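Side-chain contacts in LRA-12 (Uncultured bacterium, PDB 5AEB), which is a class B3 metallo-beta-lactamase, a di-zinc enzyme that probably hydrolyses beta-lactam antibiotics, carbapenems among them: residues 156-161 with 212-217; 206-211 with 263-268. All coordinates share one frame; numbering follows the deposited sequence.

Overall arrangement
Both interactions use helix 204-216, and they sit about 10 Å apart, centre to centre. Interaction 1 is the buried one: one side of the helix meets the loop after strand 151-157, which leads to a zinc-binding histidine, and the contact is an imidazole packed against a methionine. Interaction 2, farther from the centre of the chain and only partly buried, sets an earlier part of the same helix against the end of helix 251-267, through a tyrosine ring resting against a tyrosine CB and an alanine methyl. Neither has a hydrogen bond across it. Polar linkage comes between the two, where Thr211 OG1 is 2.7 Å from Pro159 O, probably a hydrogen bond.

Interaction 1 of 2, residues 156-161 with 212-217; sequences LHHPGH and LQAMKN. With ZN (zinc ion), chain D.
The imidazole of His158 is sandwiched between Met215 from helix 204-216 and the backbone of the strand that precedes it. Over one face lies Met215 CG, almost centred, 3.6 Å from the ring centroid and 14° off the ring normal, which makes this a CH-pi contact. Met215 SD follows over the same face at 4.2 Å from that centroid, a Met-aromatic contact. The opposite face is covered nearer its rim by the carbonyl oxygen of Leu156, 3.7 Å above the plane. Ala214 CB approaches obliquely. The methionine reaches the ring because its CG stands opposite its own carbonyl carbon (chi1 -73°), and the chain then runs extended to the sulfur before bending at chi3. Leu218 and Thr211 also touch the His158 side chain.

In the metallo-beta-lactamase fold this is where strand 151-157 of the five-stranded sheet gives way to the Pro-Gly-His loop that carries a metal ligand, and helix 204-216 packs against that loop. The chain turns at Gly160 with a positive phi. One residue on, His161 takes no part in the contact with 212-217; its NE2 binds zinc at 1.8 Å. Gln84 and His86 complete the protein ligands, and water 1 sits 1.9 Å from the zinc.

Interaction 2 of 2, residues 206-211 with 263-268; sequences KDYAYT and KEYEKH
Tyr265 lays its ring across the turn of helix 204-216 that holds Tyr208 and Ala209, a helix-to-helix contact in the outer layer of the alpha-beta/beta-alpha sandwich of the metallo-beta-lactamases. The two tyrosines do not stack. Their ring planes differ by about 33°, but the rings part company: Tyr208 offers its CB, 3.6 Å from Tyr265 CD1, while its ring leads off toward the active site. With its CG anti to the backbone N (chi1 160°), Tyr265 extends straight out from its helix, and its CD1 and CE1 meet Tyr208 CB at a slant. The far end of the ring comes down on Ala209, whose CB lies 4.0 Å from Tyr265 CZ and 3.4 Å from Tyr265 OH. Tyr265 CE1 also comes within 4.0 Å of the backbone N of Ala209. Leu212, a turn further along, also touches Tyr265.

The hydroxyl of Tyr208 is hydrogen-bonded to the carbonyl oxygen of Thr188, and its ring meets that of Phe195, so this residue ties the helix to the loop near the zinc ligand His161. Phe195 also meets the His268 ring. His268, the first residue past helix 251-267, has positive phi and turns its imidazole back on the last turn: His268 ND1 donates to Tyr265 O at 2.8 Å, in the carbonyl plane, with an angle of 156° at the hydrogen.

Interaction 1 of 2, residues 156-161 with 212-217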
ATOM      1  N   LEU A 156       0.269  -9.918  -5.150  1.00 19.81           N
ATOM      2  CA  LEU A 156       0.842  -9.869  -6.505  1.00 19.62           C
ATOM      3  C   LEU A 156       2.168  -9.118  -6.508  1.00 19.36           C
ATOM      4  O   LEU A 156       2.221  -7.947  -6.146  1.00 18.93           O
ATOM      5  CB  LEU A 156      -0.133  -9.191  -7.469  1.00 19.27           C
ATOM      6  CG  LEU A 156      -1.505  -9.858  -7.497  1.00 19.56           C
ATOM      7  CD1 LEU A 156      -2.524  -8.973  -8.202  1.00 19.33           C
ATOM      8  CD2 LEU A 156      -1.476 -11.279  -8.053  1.00 20.26           C
ATOM      9  N   HIS A 157       3.239  -9.795  -6.902  1.00 19.91           N
ATOM     10  CA  HIS A 157       4.552  -9.169  -6.962  1.00 19.96           C
ATOM     11  C   HIS A 157       4.529  -8.188  -8.092  1.00 19.72           C
ATOM     12  O   HIS A 157       4.292  -8.558  -9.249  1.00 20.03           O
ATOM     13  CB  HIS A 157       5.616 -10.240  -7.188  1.00 20.81           C
ATOM     14  CG  HIS A 157       7.036  -9.738  -7.021  1.00 21.04           C
ATOM     15  ND1 HIS A 157       7.995  -9.902  -7.984  1.00 21.62           N
ATOM     16  CD2 HIS A 157       7.657  -9.120  -5.950  1.00 20.93           C
ATOM     17  CE1 HIS A 157       9.157  -9.381  -7.539  1.00 21.82           C
ATOM     18  NE2 HIS A 157       8.951  -8.898  -6.300  1.00 21.50           N
ATOM     19  N   HIS A 158       4.680  -6.907  -7.757  1.00 19.29           N
ATOM     20  CA  HIS A 158       4.705  -5.862  -8.774  1.00 19.17           C
ATOM     21  C   HIS A 158       5.908  -4.988  -8.603  1.00 19.26           C
ATOM     22  O   HIS A 158       5.753  -3.807  -8.265  1.00 19.01           O
ATOM     23  CB  HIS A 158       3.459  -4.969  -8.679  1.00 18.75           C
ATOM     24  CG  HIS A 158       2.183  -5.637  -9.102  1.00 18.78           C
ATOM     25  ND1 HIS A 158       2.138  -6.618 -10.045  1.00 19.22           N
ATOM     26  CD2 HIS A 158       0.865  -5.402  -8.710  1.00 18.56           C
ATOM     27  CE1 HIS A 158       0.848  -7.022 -10.192  1.00 19.27           C
ATOM     28  NE2 HIS A 158       0.082  -6.275  -9.370  1.00 18.84           N
ATOM     29  N   PRO A 159       7.104  -5.523  -8.855  1.00 19.75           N
ATOM     30  CA  PRO A 159       8.317  -4.769  -8.561  1.00 19.97           C
ATOM     31  C   PRO A 159       8.555  -3.564  -9.444  1.00 19.96           C
ATOM     32  O   PRO A 159       7.960  -3.428 -10.525  1.00 19.93           O
ATOM     33  CB  PRO A 159       9.441  -5.821  -8.745  1.00 20.68           C
ATOM     34  CG  PRO A 159       8.897  -6.708  -9.812  1.00 20.90           C
ATOM     35  CD  PRO A 159       7.438  -6.851  -9.428  1.00 20.33           C
ATOM     36  N   GLY A 160       9.426  -2.690  -8.968  1.00 20.14           N
ATOM     37  CA  GLY A 160       9.939  -1.594  -9.788  1.00 20.37           C
ATOM     38  C   GLY A 160       9.987  -0.361  -8.938  1.00 20.34           C
ATOM     39  O   GLY A 160      11.064   0.170  -8.703  1.00 20.80           O
ATOM     40  N   HIS A 161       8.812   0.092  -8.481  1.00 19.94           N
ATOM     41  CA  HIS A 161       8.738   1.182  -7.491  1.00 20.07           C
ATOM     42  C   HIS A 161       9.672   0.859  -6.344  1.00 20.38           C
ATOM     43  O   HIS A 161      10.473   1.721  -5.930  1.00 20.91           O
ATOM     44  CB  HIS A 161       7.332   1.423  -6.974  1.00 19.71           C
ATOM     45  CG  HIS A 161       7.210   2.656  -6.070  1.00 20.07           C
ATOM     46  ND1 HIS A 161       7.076   3.899  -6.553  1.00 20.46           N
ATOM     47  CD2 HIS A 161       7.231   2.782  -4.675  1.00 20.28           C
ATOM     48  CE1 HIS A 161       7.015   4.779  -5.544  1.00 20.93           C
ATOM     49  NE2 HIS A 161       7.098   4.092  -4.384  1.00 20.82           N
ATOM     50  N   LEU A 212       3.981  -3.428 -15.407  1.00 22.25           N
ATOM     51  CA  LEU A 212       3.050  -2.749 -16.319  1.00 23.27           C
ATOM     52  C   LEU A 212       2.143  -3.735 -17.090  1.00 24.39           C
ATOM     53  O   LEU A 212       0.907  -3.604 -17.079  1.00 24.27           O
ATOM     54  CB  LEU A 212       3.812  -1.842 -17.285  1.00 23.65           C
ATOM     55  CG  LEU A 212       4.384  -0.633 -16.567  1.00 23.17           C
ATOM     56  CD1 LEU A 212       5.586  -0.126 -17.328  1.00 23.88           C
ATOM     57  CD2 LEU A 212       3.311   0.449 -16.395  1.00 23.06           C
ATOM     58  N   GLN A 213       2.760  -4.733 -17.715  1.00 25.62           N
ATOM     59  CA  GLN A 213       2.038  -5.803 -18.393  1.00 27.21           C
ATOM     60  C   GLN A 213       1.091  -6.605 -17.445  1.00 26.10           C
ATOM     61  O   GLN A 213      -0.097  -6.772 -17.740  1.00 26.10           O
ATOM     62  CB  GLN A 213       3.059  -6.720 -19.089  1.00 29.98           C
ATOM     63  CG  GLN A 213       2.486  -8.036 -19.576  1.00 33.73           C
ATOM     64  CD  GLN A 213       1.885  -7.945 -20.963  1.00 37.51           C
ATOM     65  OE1 GLN A 213       1.250  -8.902 -21.434  1.00 41.43           O
ATOM     66  NE2 GLN A 213       2.089  -6.795 -21.642  1.00 38.33           N
ATOM     67  N   ALA A 214       1.617  -7.076 -16.310  1.00 24.75           N
ATOM     68  CA  ALA A 214       0.821  -7.810 -15.336  1.00 23.95           C
ATOM     69  C   ALA A 214      -0.375  -6.980 -14.819  1.00 22.98           C
ATOM     70  O   ALA A 214      -1.486  -7.491 -14.703  1.00 23.17           O
ATOM     71  CB  ALA A 214       1.689  -8.264 -14.172  1.00 23.09           C
ATOM     72  N   MET A 215      -0.141  -5.717 -14.503  1.00 22.09           N
ATOM     73  CA  MET A 215      -1.237  -4.848 -13.970  1.00 21.51           C
ATOM     74  C   MET A 215      -2.344  -4.517 -14.961  1.00 21.70           C
ATOM     75  O   MET A 215      -3.521  -4.421 -14.567  1.00 21.44           O
ATOM     76  CB  MET A 215      -0.701  -3.582 -13.289  1.00 20.51           C
ATOM     77  CG  MET A 215      -0.049  -3.877 -11.931  1.00 20.02           C
ATOM     78  SD  MET A 215       0.691  -2.428 -11.154  1.00 19.35           S
ATOM     79  CE  MET A 215      -0.735  -1.932 -10.178  1.00 19.01           C
ATOM     80  N   LYS A 216      -1.980  -4.291 -16.220  1.00 22.55           N
ATOM     81  CA  LYS A 216      -2.965  -4.045 -17.283  1.00 23.19           C
ATOM     82  C   LYS A 216      -3.950  -5.213 -17.396  1.00 23.17           C
ATOM     83  O   LYS A 216      -5.146  -5.002 -17.655  1.00 23.13           O
ATOM     84  CB  LYS A 216      -2.311  -3.779 -18.649  1.00 24.66           C
ATOM     85  CG  LYS A 216      -1.707  -2.374 -18.795  1.00 25.63           C
ATOM     86  CD  LYS A 216      -0.649  -2.300 -19.901  1.00 27.31           C
ATOM     87  CE  LYS A 216       0.350  -1.155 -19.674  1.00 28.04           C
ATOM     88  NZ  LYS A 216       0.201  -0.085 -20.705  1.00 29.77           N
ATOM     89  N   ASN A 217      -3.464  -6.432 -17.189  1.00 22.92           N
ATOM     90  CA  ASN A 217      -4.306  -7.620 -17.378  1.00 23.26           C
ATOM     91  C   ASN A 217      -5.129  -8.072 -16.165  1.00 22.36           C
ATOM     92  O   ASN A 217      -5.864  -9.030 -16.257  1.00 22.52           O
ATOM     93  CB  ASN A 217      -3.454  -8.787 -17.876  1.00 24.45           C
ATOM     94  CG  ASN A 217      -2.901  -8.540 -19.270  1.00 25.43           C
ATOM     95  OD1 ASN A 217      -1.744  -8.841 -19.550  1.00 26.51           O
ATOM     96  ND2 ASN A 217      -3.716  -7.967 -20.130  1.00 25.34           N
TER
HETATM   97 ZN    ZN D1308       7.219   4.758  -2.750  0.70  4.35          ZN
HETATM   98  O   HOH W   1       6.179   6.100  -1.952  1.00  2.00           O

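Interaction 2 of 2, residues 206-211 with 263-268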
ATOM      1  N   LYS A 206      13.379  -4.415 -16.487  1.00 28.07           N
ATOM      2  CA  LYS A 206      12.616  -5.636 -16.697  1.00 28.37           C
ATOM      3  C   LYS A 206      11.463  -5.762 -15.671  1.00 26.74           C
ATOM      4  O   LYS A 206      10.369  -6.188 -16.025  1.00 26.41           O
ATOM      5  CB  LYS A 206      13.573  -6.833 -16.665  1.00 30.60           C
ATOM      6  CG  LYS A 206      12.964  -8.206 -16.392  1.00 32.48           C
ATOM      7  CD  LYS A 206      13.839  -9.336 -16.979  1.00 34.92           C
ATOM      8  CE  LYS A 206      15.276  -9.308 -16.457  1.00 36.22           C
ATOM      9  NZ  LYS A 206      16.228  -9.903 -17.446  1.00 38.59           N
ATOM     10  N   ASP A 207      11.714  -5.360 -14.426  1.00 25.41           N
ATOM     11  CA  ASP A 207      10.713  -5.378 -13.365  1.00 24.00           C
ATOM     12  C   ASP A 207       9.527  -4.442 -13.693  1.00 23.18           C
ATOM     13  O   ASP A 207       8.364  -4.850 -13.588  1.00 22.59           O
ATOM     14  CB  ASP A 207      11.344  -4.980 -12.025  1.00 23.72           C
ATOM     15  CG  ASP A 207      12.011  -6.147 -11.302  1.00 24.03           C
ATOM     16  OD1 ASP A 207      12.057  -7.274 -11.822  1.00 24.51           O
ATOM     17  OD2 ASP A 207      12.462  -5.937 -10.162  1.00 24.28           O
ATOM     18  N   TYR A 208       9.825  -3.209 -14.099  1.00 22.71           N
ATOM     19  CA  TYR A 208       8.782  -2.297 -14.590  1.00 22.45           C
ATOM     20  C   TYR A 208       8.021  -2.887 -15.779  1.00 22.94           C
ATOM     21  O   TYR A 208       6.796  -2.855 -15.783  1.00 22.53           O
ATOM     22  CB  TYR A 208       9.338  -0.917 -14.939  1.00 22.26           C
ATOM     23  CG  TYR A 208       9.480   0.002 -13.748  1.00 21.66           C
ATOM     24  CD1 TYR A 208       8.354   0.632 -13.214  1.00 21.07           C
ATOM     25  CD2 TYR A 208      10.717   0.248 -13.145  1.00 21.78           C
ATOM     26  CE1 TYR A 208       8.440   1.468 -12.136  1.00 20.78           C
ATOM     27  CE2 TYR A 208      10.805   1.091 -12.039  1.00 21.55           C
ATOM     28  CZ  TYR A 208       9.647   1.694 -11.543  1.00 21.00           C
ATOM     29  OH  TYR A 208       9.650   2.542 -10.463  1.00 21.01           O
ATOM     30  N   ALA A 209       8.737  -3.465 -16.757  1.00 23.69           N
ATOM     31  CA  ALA A 209       8.082  -4.034 -17.934  1.00 24.51           C
ATOM     32  C   ALA A 209       7.096  -5.125 -17.513  1.00 24.32           C
ATOM     33  O   ALA A 209       5.966  -5.154 -18.002  1.00 24.49           O
ATOM     34  CB  ALA A 209       9.092  -4.575 -18.961  1.00 25.60           C
ATOM     35  N   TYR A 210       7.538  -5.986 -16.591  1.00 24.26           N
ATOM     36  CA  TYR A 210       6.742  -7.086 -16.065  1.00 24.18           C
ATOM     37  C   TYR A 210       5.517  -6.528 -15.323  1.00 23.15           C
ATOM     38  O   TYR A 210       4.392  -6.958 -15.567  1.00 23.22           O
ATOM     39  CB  TYR A 210       7.556  -7.978 -15.115  1.00 24.55           C
ATOM     40  CG  TYR A 210       6.676  -8.943 -14.336  1.00 24.65           C
ATOM     41  CD1 TYR A 210       6.215 -10.125 -14.925  1.00 25.82           C
ATOM     42  CD2 TYR A 210       6.255  -8.646 -13.041  1.00 24.00           C
ATOM     43  CE1 TYR A 210       5.380 -10.994 -14.239  1.00 25.89           C
ATOM     44  CE2 TYR A 210       5.424  -9.509 -12.335  1.00 24.18           C
ATOM     45  CZ  TYR A 210       4.983 -10.684 -12.952  1.00 25.17           C
ATOM     46  OH  TYR A 210       4.158 -11.555 -12.270  1.00 25.38           O
ATOM     47  N   THR A 211       5.742  -5.557 -14.450  1.00 22.09           N
ATOM     48  CA  THR A 211       4.644  -5.004 -13.660  1.00 21.33           C
ATOM     49  C   THR A 211       3.570  -4.348 -14.534  1.00 21.63           C
ATOM     50  O   THR A 211       2.390  -4.663 -14.399  1.00 21.29           O
ATOM     51  CB  THR A 211       5.160  -4.066 -12.555  1.00 20.41           C
ATOM     52  OG1 THR A 211       5.931  -4.836 -11.625  1.00 20.15           O
ATOM     53  CG2 THR A 211       4.013  -3.405 -11.790  1.00 19.71           C
ATOM     54  N   LYS A 263       4.106   5.506 -20.447  1.00 33.72           N
ATOM     55  CA  LYS A 263       4.861   6.584 -21.113  1.00 35.74           C
ATOM     56  C   LYS A 263       6.073   7.023 -20.279  1.00 36.00           C
ATOM     57  O   LYS A 263       7.141   7.340 -20.823  1.00 36.60           O
ATOM     58  CB  LYS A 263       3.969   7.794 -21.385  1.00 37.31           C
ATOM     59  CG  LYS A 263       2.734   7.504 -22.240  1.00 39.57           C
ATOM     60  CD  LYS A 263       3.079   6.649 -23.458  1.00 42.27           C
ATOM     61  CE  LYS A 263       1.921   5.781 -23.911  1.00 43.32           C
ATOM     62  NZ  LYS A 263       0.763   6.605 -24.360  1.00 45.90           N
ATOM     63  N   GLU A 264       5.877   7.061 -18.957  1.00 34.90           N
ATOM     64  CA  GLU A 264       6.915   7.403 -18.020  1.00 34.77           C
ATOM     65  C   GLU A 264       8.045   6.365 -18.079  1.00 34.08           C
ATOM     66  O   GLU A 264       9.223   6.725 -18.150  1.00 34.58           O
ATOM     67  CB  GLU A 264       6.326   7.504 -16.620  1.00 36.24           C
ATOM     68  CG  GLU A 264       7.269   8.074 -15.589  1.00 39.55           C
ATOM     69  CD  GLU A 264       7.649   9.493 -15.904  1.00 43.27           C
ATOM     70  OE1 GLU A 264       8.398   9.714 -16.871  1.00 45.72           O
ATOM     71  OE2 GLU A 264       7.194  10.397 -15.186  1.00 47.73           O
ATOM     72  N   TYR A 265       7.676   5.084 -18.045  1.00 32.67           N
ATOM     73  CA  TYR A 265       8.605   3.977 -18.192  1.00 32.38           C
ATOM     74  C   TYR A 265       9.449   4.097 -19.475  1.00 34.58           C
ATOM     75  O   TYR A 265      10.656   3.862 -19.438  1.00 34.92           O
ATOM     76  CB  TYR A 265       7.842   2.651 -18.158  1.00 31.74           C
ATOM     77  CG  TYR A 265       8.561   1.458 -18.759  1.00 33.14           C
ATOM     78  CD1 TYR A 265       9.600   0.837 -18.082  1.00 33.56           C
ATOM     79  CD2 TYR A 265       8.196   0.948 -20.001  1.00 34.96           C
ATOM     80  CE1 TYR A 265      10.248  -0.255 -18.615  1.00 35.78           C
ATOM     81  CE2 TYR A 265       8.845  -0.148 -20.542  1.00 37.14           C
ATOM     82  CZ  TYR A 265       9.874  -0.734 -19.840  1.00 37.70           C
ATOM     83  OH  TYR A 265      10.523  -1.820 -20.360  1.00 40.66           O
ATOM     84  N   GLU A 266       8.810   4.472 -20.581  1.00 35.88           N
ATOM     85  CA  GLU A 266       9.474   4.673 -21.877  1.00 39.46           C
ATOM     86  C   GLU A 266      10.527   5.783 -21.880  1.00 39.77           C
ATOM     87  O   GLU A 266      11.595   5.626 -22.468  1.00 42.03           O
ATOM     88  CB  GLU A 266       8.441   4.924 -22.990  1.00 41.58           C
ATOM     89  CG  GLU A 266       7.765   3.660 -23.501  1.00 44.11           C
ATOM     90  CD  GLU A 266       6.499   3.932 -24.302  1.00 47.19           C
ATOM     91  OE1 GLU A 266       6.440   4.939 -25.046  1.00 50.14           O
ATOM     92  OE2 GLU A 266       5.550   3.122 -24.204  1.00 48.09           O
ATOM     93  N   LYS A 267      10.223   6.903 -21.243  1.00 38.91           N
ATOM     94  CA  LYS A 267      11.193   7.969 -21.051  1.00 40.92           C
ATOM     95  C   LYS A 267      12.371   7.517 -20.166  1.00 40.87           C
ATOM     96  O   LYS A 267      13.500   7.991 -20.337  1.00 41.40           O
ATOM     97  CB  LYS A 267      10.506   9.168 -20.398  1.00 41.28           C
ATOM     98  CG  LYS A 267       9.588   9.961 -21.323  1.00 43.66           C
ATOM     99  CD  LYS A 267       8.835  11.039 -20.553  1.00 43.82           C
ATOM    100  CE  LYS A 267       8.288  12.122 -21.482  1.00 46.97           C
ATOM    101  NZ  LYS A 267       7.270  11.593 -22.434  1.00 47.27           N
ATOM    102  N   HIS A 268      12.050   6.604 -19.236  1.00 40.13           N
ATOM    103  CA  HIS A 268      12.867   6.077 -18.121  1.00 40.44           C
ATOM    104  C   HIS A 268      12.823   6.817 -16.745  1.00 40.25           C
ATOM    105  O   HIS A 268      13.609   6.467 -15.877  1.00 41.42           O
ATOM    106  CB  HIS A 268      14.297   5.662 -18.572  1.00 42.73           C
ATOM    107  CG  HIS A 268      14.350   4.832 -19.859  1.00 46.25           C
ATOM    108  ND1 HIS A 268      13.362   3.989 -20.241  1.00 46.86           N
ATOM    109  CD2 HIS A 268      15.344   4.745 -20.867  1.00 50.43           C
ATOM    110  CE1 HIS A 268      13.694   3.391 -21.414  1.00 49.29           C
ATOM    111  NE2 HIS A 268      14.906   3.860 -21.801  1.00 51.06           N
TER